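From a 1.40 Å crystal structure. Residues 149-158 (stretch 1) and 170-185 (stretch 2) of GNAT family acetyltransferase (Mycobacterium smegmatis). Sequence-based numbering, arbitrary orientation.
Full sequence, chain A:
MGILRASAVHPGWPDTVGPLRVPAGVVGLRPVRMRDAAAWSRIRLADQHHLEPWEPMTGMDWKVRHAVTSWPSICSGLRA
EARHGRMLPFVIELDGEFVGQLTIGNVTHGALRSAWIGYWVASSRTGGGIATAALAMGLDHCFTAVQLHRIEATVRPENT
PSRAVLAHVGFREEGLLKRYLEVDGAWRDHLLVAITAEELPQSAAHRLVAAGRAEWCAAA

Stretch 1, residues 149-158: HRIEATVRPE
Stretch 2 170-185: GFREEGLLKRYLEVDG

Charged side chains can be satisfied in networks, with direct bonds and water sharing the load, and these two stretches of a GNAT family acetyltransferase illustrate the principle. Stretch 1 runs as an extended strand from Arg-150 to Val-155. Stretch 2 leaves a helix at Gly-170, whose positive phi (125°) belongs to a Schellman motif, becomes extended from Arg-172, turns a corner at Lys-178, Arg-179 and Leu-181, and is a strand again at Glu-182 and Val-183. Strands 150-155 and 172-177 run in the same general sense but obliquely. No backbone hydrogen bond joins them: the nearest CA atoms remain 7.9 Å apart at Glu-152 and Phe-171 and 8.6 Å at Thr-154 and Leu-177, so the contact, burying 444 Å², is made largely through side chains.

Arg-150 has chi1 to chi3 all t, with chi4 at -79°. Its NH2 donates to Glu-174 OE1 at 2.8 Å, near the guanidinium plane and almost linear (166°), forming a salt bridge. Arg-150 NH1 and NH2 also donate to Glu-152 OE2 at 2.9 and 3.1 Å. Glu-174 (m, t) is likewise shared, its OE2 accepting from Arg-172 NH1 at 2.9 Å. Water 1 joins the network, accepting from Arg-150 NE (2.8 Å) and Arg-172 NH2 (3.1 Å) and donating to Glu-174 OE2 (2.6 Å); Arg-150 NH1 and Arg-172 NE and NH2 also bond elsewhere in the structure.

Water 2 bridges Arg-156 (m, t, p, chi4 -169°) and Asp-184 (chi1 t), accepting from NH1 and donating to OD2, both at 2.8 Å. Arg-156 NE forms a salt bridge with Glu-158 OE1 at 3.6 Å.

Van der Waals contacts accompany these polar links. Phe-171 (chi1 -77°, chi2 -84°) places CE1 4.2 Å from Ile-151 CG2 and, ring edge on, 3.6 Å from Ile-151 O. Thr-154 (p) CG2 lies 3.9 Å from Leu-177 (m, t) CD1 and 3.8 Å from Tyr-180 (t, 66°) CE2. Pro-157 CG meets Leu-176 (t, p) CD1 at 4.0 Å.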

ATOM      1  N   HIS A 149     -15.372 -20.535   6.902  1.00 14.63           N
ATOM      2  CA  HIS A 149     -16.081 -20.716   8.164  1.00 15.01           C
ATOM      3  C   HIS A 149     -15.149 -20.860   9.374  1.00 15.20           C
ATOM      4  O   HIS A 149     -15.537 -20.582  10.501  1.00 15.48           O
ATOM      5  CB  HIS A 149     -16.995 -21.945   8.067  1.00 16.52           C
ATOM      6  CG  HIS A 149     -17.682 -22.287   9.352  1.00 17.24           C
ATOM      7  ND1 HIS A 149     -17.294 -23.341  10.148  1.00 15.56           N
ATOM      8  CD2 HIS A 149     -18.717 -21.692   9.993  1.00 19.12           C
ATOM      9  CE1 HIS A 149     -18.068 -23.391  11.219  1.00 17.67           C
ATOM     10  NE2 HIS A 149     -18.939 -22.398  11.149  1.00 18.56           N
ATOM     11  N   ARG A 150     -13.909 -21.271   9.127  1.00 15.34           N
ATOM     12  CA  ARG A 150     -12.993 -21.608  10.207  1.00 13.61           C
ATOM     13  C   ARG A 150     -11.557 -21.306   9.797  1.00 14.63           C
ATOM     14  O   ARG A 150     -11.176 -21.542   8.651  1.00 14.08           O
ATOM     15  CB  ARG A 150     -13.158 -23.085  10.576  1.00 14.88           C
ATOM     16  CG  ARG A 150     -12.238 -23.619  11.658  1.00 15.32           C
ATOM     17  CD  ARG A 150     -12.626 -25.061  12.049  1.00 15.00           C
ATOM     18  NE  ARG A 150     -11.709 -25.598  13.049  1.00 15.63           N
ATOM     19  CZ  ARG A 150     -10.498 -26.067  12.771  1.00 13.23           C
ATOM     20  NH1 ARG A 150     -10.070 -26.086  11.513  1.00 14.58           N
ATOM     21  NH2 ARG A 150      -9.721 -26.522  13.745  1.00 14.14           N
ATOM     22  N   ILE A 151     -10.780 -20.775  10.733  1.00 12.33           N
ATOM     23  CA  ILE A 151      -9.342 -20.623  10.558  1.00 13.29           C
ATOM     24  C   ILE A 151      -8.629 -21.236  11.758  1.00 12.85           C
ATOM     25  O   ILE A 151      -9.017 -21.012  12.914  1.00 14.42           O
ATOM     26  CB  ILE A 151      -8.948 -19.144  10.398  1.00 13.32           C
ATOM     27  CG1 ILE A 151      -9.524 -18.574   9.092  1.00 13.00           C
ATOM     28  CG2 ILE A 151      -7.432 -18.968  10.439  1.00 14.25           C
ATOM     29  CD1 ILE A 151      -8.987 -19.231   7.830  1.00 15.44           C
ATOM     30  N   GLU A 152      -7.598 -22.035  11.490  1.00 12.33           N
ATOM     31  CA  GLU A 152      -6.805 -22.635  12.549  1.00 12.26           C
ATOM     32  C   GLU A 152      -5.346 -22.225  12.433  1.00 12.68           C
ATOM     33  O   GLU A 152      -4.928 -21.685  11.404  1.00 12.40           O
ATOM     34  CB  GLU A 152      -6.910 -24.161  12.507  1.00 12.48           C
ATOM     35  CG  GLU A 152      -6.285 -24.761  11.252  1.00 13.23           C
ATOM     36  CD  GLU A 152      -6.411 -26.270  11.169  1.00 13.68           C
ATOM     37  OE1 GLU A 152      -5.608 -26.882  10.440  1.00 16.82           O
ATOM     38  OE2 GLU A 152      -7.313 -26.858  11.813  1.00 15.01           O
ATOM     39  N   ALA A 153      -4.587 -22.476  13.490  1.00 12.31           N
ATOM     40  CA  ALA A 153      -3.142 -22.241  13.484  1.00 12.17           C
ATOM     41  C   ALA A 153      -2.470 -23.265  14.373  1.00 12.54           C
ATOM     42  O   ALA A 153      -3.104 -23.844  15.269  1.00 12.78           O
ATOM     43  CB  ALA A 153      -2.801 -20.831  13.955  1.00 13.32           C
ATOM     44  N   THR A 154      -1.193 -23.521  14.107  1.00 12.84           N
ATOM     45  CA  THR A 154      -0.419 -24.430  14.944  1.00 12.89           C
ATOM     46  C   THR A 154       0.773 -23.687  15.535  1.00 13.43           C
ATOM     47  O   THR A 154       1.368 -22.804  14.896  1.00 16.23           O
ATOM     48  CB  THR A 154       0.047 -25.683  14.164  1.00 13.54           C
ATOM     49  OG1 THR A 154       0.733 -25.277  12.972  1.00 15.85           O
ATOM     50  CG2 THR A 154      -1.151 -26.531  13.780  1.00 14.70           C
ATOM     51  N   VAL A 155       1.104 -24.016  16.776  1.00 12.21           N
ATOM     52  CA  VAL A 155       2.136 -23.285  17.492  1.00 13.86           C
ATOM     53  C   VAL A 155       2.741 -24.208  18.543  1.00 13.42           C
ATOM     54  O   VAL A 155       2.011 -24.922  19.223  1.00 13.97           O
ATOM     55  CB  VAL A 155       1.549 -21.990  18.128  1.00 14.20           C
ATOM     56  CG1 VAL A 155       0.345 -22.296  19.020  1.00 15.59           C
ATOM     57  CG2 VAL A 155       2.622 -21.228  18.890  1.00 14.93           C
ATOM     58  N   ARG A 156       4.064 -24.239  18.651  1.00 13.38           N
ATOM     59  CA  ARG A 156       4.691 -25.070  19.670  1.00 13.01           C
ATOM     60  C   ARG A 156       4.319 -24.570  21.064  1.00 14.38           C
ATOM     61  O   ARG A 156       4.238 -23.355  21.290  1.00 14.54           O
ATOM     62  CB  ARG A 156       6.213 -25.098  19.489  1.00 13.59           C
ATOM     63  CG  ARG A 156       6.657 -25.947  18.295  1.00 14.27           C
ATOM     64  CD  ARG A 156       8.173 -25.941  18.116  1.00 13.86           C
ATOM     65  NE  ARG A 156       8.843 -26.595  19.236  1.00 13.40           N
ATOM     66  CZ  ARG A 156      10.154 -26.550  19.453  1.00 16.79           C
ATOM     67  NH1 ARG A 156      10.945 -25.867  18.632  1.00 15.59           N
ATOM     68  NH2 ARG A 156      10.670 -27.181  20.503  1.00 18.40           N
ATOM     69  N   PRO A 157       4.083 -25.504  22.003  1.00 14.05           N
ATOM     70  CA  PRO A 157       3.801 -25.088  23.380  1.00 14.47           C
ATOM     71  C   PRO A 157       4.896 -24.182  23.922  1.00 14.47           C
ATOM     72  O   PRO A 157       4.602 -23.304  24.727  1.00 17.24           O
ATOM     73  CB  PRO A 157       3.761 -26.409  24.152  1.00 15.04           C
ATOM     74  CG  PRO A 157       3.387 -27.437  23.133  1.00 17.12           C
ATOM     75  CD  PRO A 157       3.975 -26.965  21.824  1.00 14.43           C
ATOM     76  N   GLU A 158       6.127 -24.384  23.463  1.00 14.23           N
ATOM     77  CA  GLU A 158       7.278 -23.608  23.937  1.00 14.68           C
ATOM     78  C   GLU A 158       7.319 -22.183  23.388  1.00 17.56           C
ATOM     79  O   GLU A 158       8.060 -21.339  23.891  1.00 16.76           O
ATOM     80  CB  GLU A 158       8.585 -24.332  23.568  1.00 15.53           C
ATOM     81  CG  GLU A 158       8.752 -25.712  24.205  1.00 16.82           C
ATOM     82  CD  GLU A 158       8.090 -26.845  23.430  1.00 21.79           C
ATOM     83  OE1 GLU A 158       7.339 -26.596  22.458  1.00 17.78           O
ATOM     84  OE2 GLU A 158       8.319 -28.010  23.817  1.00 24.95           O
ATOM     85  N   GLY A 170      -8.250 -13.980  19.689  1.00 15.45           N
ATOM     86  CA  GLY A 170      -9.442 -14.794  19.872  1.00 16.58           C
ATOM     87  C   GLY A 170      -9.331 -16.271  19.546  1.00 14.95           C
ATOM     88  O   GLY A 170     -10.325 -16.999  19.616  1.00 17.15           O
ATOM     89  N   PHE A 171      -8.140 -16.739  19.199  1.00 14.65           N
ATOM     90  CA  PHE A 171      -7.992 -18.173  18.940  1.00 14.94           C
ATOM     91  C   PHE A 171      -8.190 -19.006  20.209  1.00 14.90           C
ATOM     92  O   PHE A 171      -7.699 -18.637  21.283  1.00 16.65           O
ATOM     93  CB  PHE A 171      -6.616 -18.469  18.327  1.00 15.45           C
ATOM     94  CG  PHE A 171      -6.518 -18.106  16.874  1.00 14.05           C
ATOM     95  CD1 PHE A 171      -6.950 -18.993  15.902  1.00 14.45           C
ATOM     96  CD2 PHE A 171      -6.003 -16.878  16.484  1.00 14.42           C
ATOM     97  CE1 PHE A 171      -6.875 -18.659  14.552  1.00 15.73           C
ATOM     98  CE2 PHE A 171      -5.920 -16.539  15.143  1.00 14.64           C
ATOM     99  CZ  PHE A 171      -6.354 -17.437  14.173  1.00 14.58           C
ATOM    100  N   ARG A 172      -8.904 -20.125  20.061  1.00 13.88           N
ATOM    101  CA  ARG A 172      -9.123 -21.104  21.128  1.00 17.40           C
ATOM    102  C   ARG A 172      -8.194 -22.298  20.989  1.00 15.20           C
ATOM    103  O   ARG A 172      -8.052 -22.821  19.893  1.00 15.62           O
ATOM    104  CB  ARG A 172     -10.554 -21.640  21.100  1.00 15.16           C
ATOM    105  CG  ARG A 172     -11.657 -20.622  21.251  1.00 15.62           C
ATOM    106  CD  ARG A 172     -13.016 -21.279  20.952  1.00 16.50           C
ATOM    107  NE  ARG A 172     -13.266 -21.387  19.516  1.00 16.40           N
ATOM    108  CZ  ARG A 172     -13.055 -22.479  18.781  1.00 16.09           C
ATOM    109  NH1 ARG A 172     -12.599 -23.592  19.342  1.00 17.90           N
ATOM    110  NH2 ARG A 172     -13.311 -22.449  17.479  1.00 16.28           N
ATOM    111  N   GLU A 173      -7.614 -22.781  22.079  1.00 15.22           N
ATOM    112  CA  GLU A 173      -6.903 -24.067  22.021  1.00 13.96           C
ATOM    113  C   GLU A 173      -7.890 -25.212  21.787  1.00 15.51           C
ATOM    114  O   GLU A 173      -8.884 -25.339  22.519  1.00 18.25           O
ATOM    115  CB  GLU A 173      -6.121 -24.322  23.311  1.00 16.49           C
ATOM    116  CG  GLU A 173      -4.922 -23.405  23.494  1.00 19.12           C
ATOM    117  CD  GLU A 173      -4.113 -23.747  24.728  1.00 23.88           C
ATOM    118  OE1 GLU A 173      -4.414 -24.771  25.380  1.00 26.51           O
ATOM    119  OE2 GLU A 173      -3.183 -22.984  25.054  1.00 22.99           O
ATOM    120  N   GLU A 174      -7.615 -26.046  20.784  1.00 14.24           N
ATOM    121  CA  GLU A 174      -8.475 -27.188  20.478  1.00 13.94           C
ATOM    122  C   GLU A 174      -7.794 -28.522  20.721  1.00 15.70           C
ATOM    123  O   GLU A 174      -8.466 -29.515  20.951  1.00 15.88           O
ATOM    124  CB  GLU A 174      -8.964 -27.123  19.023  1.00 14.31           C
ATOM    125  CG  GLU A 174      -9.990 -26.022  18.819  1.00 15.22           C
ATOM    126  CD  GLU A 174     -10.780 -26.158  17.540  1.00 14.55           C
ATOM    127  OE1 GLU A 174     -10.227 -26.633  16.533  1.00 14.46           O
ATOM    128  OE2 GLU A 174     -11.967 -25.779  17.548  1.00 13.97           O
ATOM    129  N   GLY A 175      -6.471 -28.566  20.671  1.00 14.19           N
ATOM    130  CA  GLY A 175      -5.803 -29.835  20.877  1.00 15.90           C
ATOM    131  C   GLY A 175      -4.301 -29.748  20.852  1.00 14.69           C
ATOM    132  O   GLY A 175      -3.739 -28.675  20.642  1.00 14.40           O
ATOM    133  N   LEU A 176      -3.655 -30.883  21.084  1.00 14.10           N
ATOM    134  CA  LEU A 176      -2.205 -30.988  21.044  1.00 14.72           C
ATOM    135  C   LEU A 176      -1.839 -32.047  20.022  1.00 15.50           C
ATOM    136  O   LEU A 176      -2.186 -33.228  20.168  1.00 14.71           O
ATOM    137  CB  LEU A 176      -1.630 -31.334  22.424  1.00 14.48           C
ATOM    138  CG  LEU A 176      -0.104 -31.465  22.467  1.00 15.71           C
ATOM    139  CD1 LEU A 176       0.566 -30.118  22.213  1.00 17.51           C
ATOM    140  CD2 LEU A 176       0.351 -32.056  23.795  1.00 20.27           C
ATOM    141  N   LEU A 177      -1.166 -31.610  18.964  1.00 13.18           N
ATOM    142  CA  LEU A 177      -0.778 -32.486  17.872  1.00 13.04           C
ATOM    143  C   LEU A 177       0.608 -33.047  18.159  1.00 13.70           C
ATOM    144  O   LEU A 177       1.600 -32.320  18.125  1.00 13.96           O
ATOM    145  CB  LEU A 177      -0.808 -31.716  16.544  1.00 12.06           C
ATOM    146  CG  LEU A 177      -2.047 -30.859  16.317  1.00 13.11           C
ATOM    147  CD1 LEU A 177      -1.927 -30.139  14.983  1.00 14.96           C
ATOM    148  CD2 LEU A 177      -3.332 -31.703  16.386  1.00 15.67           C
ATOM    149  N   LYS A 178       0.676 -34.331  18.488  1.00 12.02           N
ATOM    150  CA  LYS A 178       1.945 -34.941  18.866  1.00 13.18           C
ATOM    151  C   LYS A 178       2.896 -35.105  17.674  1.00 12.89           C
ATOM    152  O   LYS A 178       2.497 -35.591  16.614  1.00 13.82           O
ATOM    153  CB  LYS A 178       1.710 -36.311  19.517  1.00 15.37           C
ATOM    154  CG  LYS A 178       0.881 -36.256  20.802  1.00 15.07           C
ATOM    155  CD  LYS A 178       1.567 -35.463  21.922  1.00 15.08           C
ATOM    156  CE  LYS A 178       2.807 -36.172  22.426  1.00 16.10           C
ATOM    157  NZ  LYS A 178       3.446 -35.418  23.555  1.00 17.59           N
ATOM    158  N   ARG A 179       4.154 -34.697  17.859  1.00 13.72           N
ATOM    159  CA  ARG A 179       5.206 -34.936  16.861  1.00 13.96           C
ATOM    160  C   ARG A 179       4.745 -34.464  15.482  1.00 12.36           C
ATOM    161  O   ARG A 179       4.897 -35.167  14.484  1.00 14.01           O
ATOM    162  CB  ARG A 179       5.589 -36.424  16.829  1.00 15.01           C
ATOM    163  CG  ARG A 179       6.177 -36.931  18.143  1.00 15.89           C
ATOM    164  CD  ARG A 179       6.315 -38.458  18.184  1.00 16.82           C
ATOM    165  NE  ARG A 179       5.024 -39.140  18.079  1.00 16.65           N
ATOM    166  CZ  ARG A 179       4.189 -39.330  19.097  1.00 17.73           C
ATOM    167  NH1 ARG A 179       4.506 -38.895  20.313  1.00 18.29           N
ATOM    168  NH2 ARG A 179       3.036 -39.959  18.906  1.00 17.36           N
ATOM    169  N   TYR A 180       4.166 -33.270  15.442  1.00 12.76           N
ATOM    170  CA  TYR A 180       3.380 -32.833  14.295  1.00 12.70           C
ATOM    171  C   TYR A 180       4.218 -32.348  13.109  1.00 13.15           C
ATOM    172  O   TYR A 180       3.973 -32.746  11.971  1.00 14.55           O
ATOM    173  CB  TYR A 180       2.400 -31.733  14.745  1.00 13.22           C
ATOM    174  CG  TYR A 180       1.526 -31.196  13.634  1.00 12.39           C
ATOM    175  CD1 TYR A 180       0.583 -32.007  13.013  1.00 13.58           C
ATOM    176  CD2 TYR A 180       1.636 -29.877  13.215  1.00 13.50           C
ATOM    177  CE1 TYR A 180      -0.216 -31.514  11.994  1.00 15.05           C
ATOM    178  CE2 TYR A 180       0.836 -29.377  12.202  1.00 13.76           C
ATOM    179  CZ  TYR A 180      -0.079 -30.202  11.592  1.00 15.31           C
ATOM    180  OH  TYR A 180      -0.864 -29.689  10.578  1.00 18.68           O
ATOM    181  N   LEU A 181       5.181 -31.469  13.373  1.00 12.43           N
ATOM    182  CA  LEU A 181       5.981 -30.856  12.315  1.00 13.32           C
ATOM    183  C   LEU A 181       7.457 -31.048  12.597  1.00 12.87           C
ATOM    184  O   LEU A 181       7.889 -30.995  13.761  1.00 14.23           O
ATOM    185  CB  LEU A 181       5.666 -29.361  12.193  1.00 14.81           C
ATOM    186  CG  LEU A 181       4.454 -28.958  11.356  1.00 16.01           C
ATOM    187  CD1 LEU A 181       3.986 -27.550  11.702  1.00 16.88           C
ATOM    188  CD2 LEU A 181       4.772 -29.081   9.858  1.00 17.77           C
ATOM    189  N   GLU A 182       8.235 -31.255  11.540  1.00 13.37           N
ATOM    190  CA  GLU A 182       9.674 -31.404  11.672  1.00 14.69           C
ATOM    191  C   GLU A 182      10.282 -30.019  11.833  1.00 13.20           C
ATOM    192  O   GLU A 182      10.318 -29.234  10.881  1.00 14.08           O
ATOM    193  CB  GLU A 182      10.260 -32.109  10.452  1.00 15.94           C
ATOM    194  CG  GLU A 182      11.498 -32.931  10.735  1.00 19.86           C
ATOM    195  CD  GLU A 182      12.156 -33.442   9.461  1.00 25.88           C
ATOM    196  OE1 GLU A 182      11.580 -33.272   8.361  1.00 25.20           O
ATOM    197  OE2 GLU A 182      13.261 -34.010   9.564  1.00 27.66           O
ATOM    198  N   VAL A 183      10.735 -29.709  13.040  1.00 12.45           N
ATOM    199  CA  VAL A 183      11.203 -28.365  13.396  1.00 14.29           C
ATOM    200  C   VAL A 183      12.439 -28.501  14.281  1.00 14.05           C
ATOM    201  O   VAL A 183      12.428 -29.258  15.247  1.00 14.61           O
ATOM    202  CB  VAL A 183      10.111 -27.560  14.153  1.00 12.02           C
ATOM    203  CG1 VAL A 183      10.677 -26.262  14.715  1.00 14.66           C
ATOM    204  CG2 VAL A 183       8.903 -27.290  13.267  1.00 13.40           C
ATOM    205  N   ASP A 184      13.506 -27.785  13.937  1.00 14.71           N
ATOM    206  CA  ASP A 184      14.709 -27.736  14.769  1.00 14.31           C
ATOM    207  C   ASP A 184      15.239 -29.138  15.088  1.00 14.24           C
ATOM    208  O   ASP A 184      15.628 -29.426  16.217  1.00 15.95           O
ATOM    209  CB  ASP A 184      14.431 -26.946  16.069  1.00 14.65           C
ATOM    210  CG  ASP A 184      15.703 -26.500  16.779  1.00 15.85           C
ATOM    211  OD1 ASP A 184      16.728 -26.283  16.100  1.00 16.22           O
ATOM    212  OD2 ASP A 184      15.661 -26.340  18.020  1.00 18.79           O
ATOM    213  N   GLY A 185      15.226 -30.015  14.088  1.00 14.09           N
ATOM    214  CA  GLY A 185      15.918 -31.287  14.216  1.00 14.50           C
ATOM    215  C   GLY A 185      15.138 -32.470  14.757  1.00 13.52           C
ATOM    216  O   GLY A 185      15.726 -33.532  15.004  1.00 14.98           O
TER
HETATM  217  O   HOH W   1     -13.073 -24.744  15.392  1.00 15.64           O
HETATM  218  O   HOH W   2      13.550 -26.028  19.762  1.00 22.39           O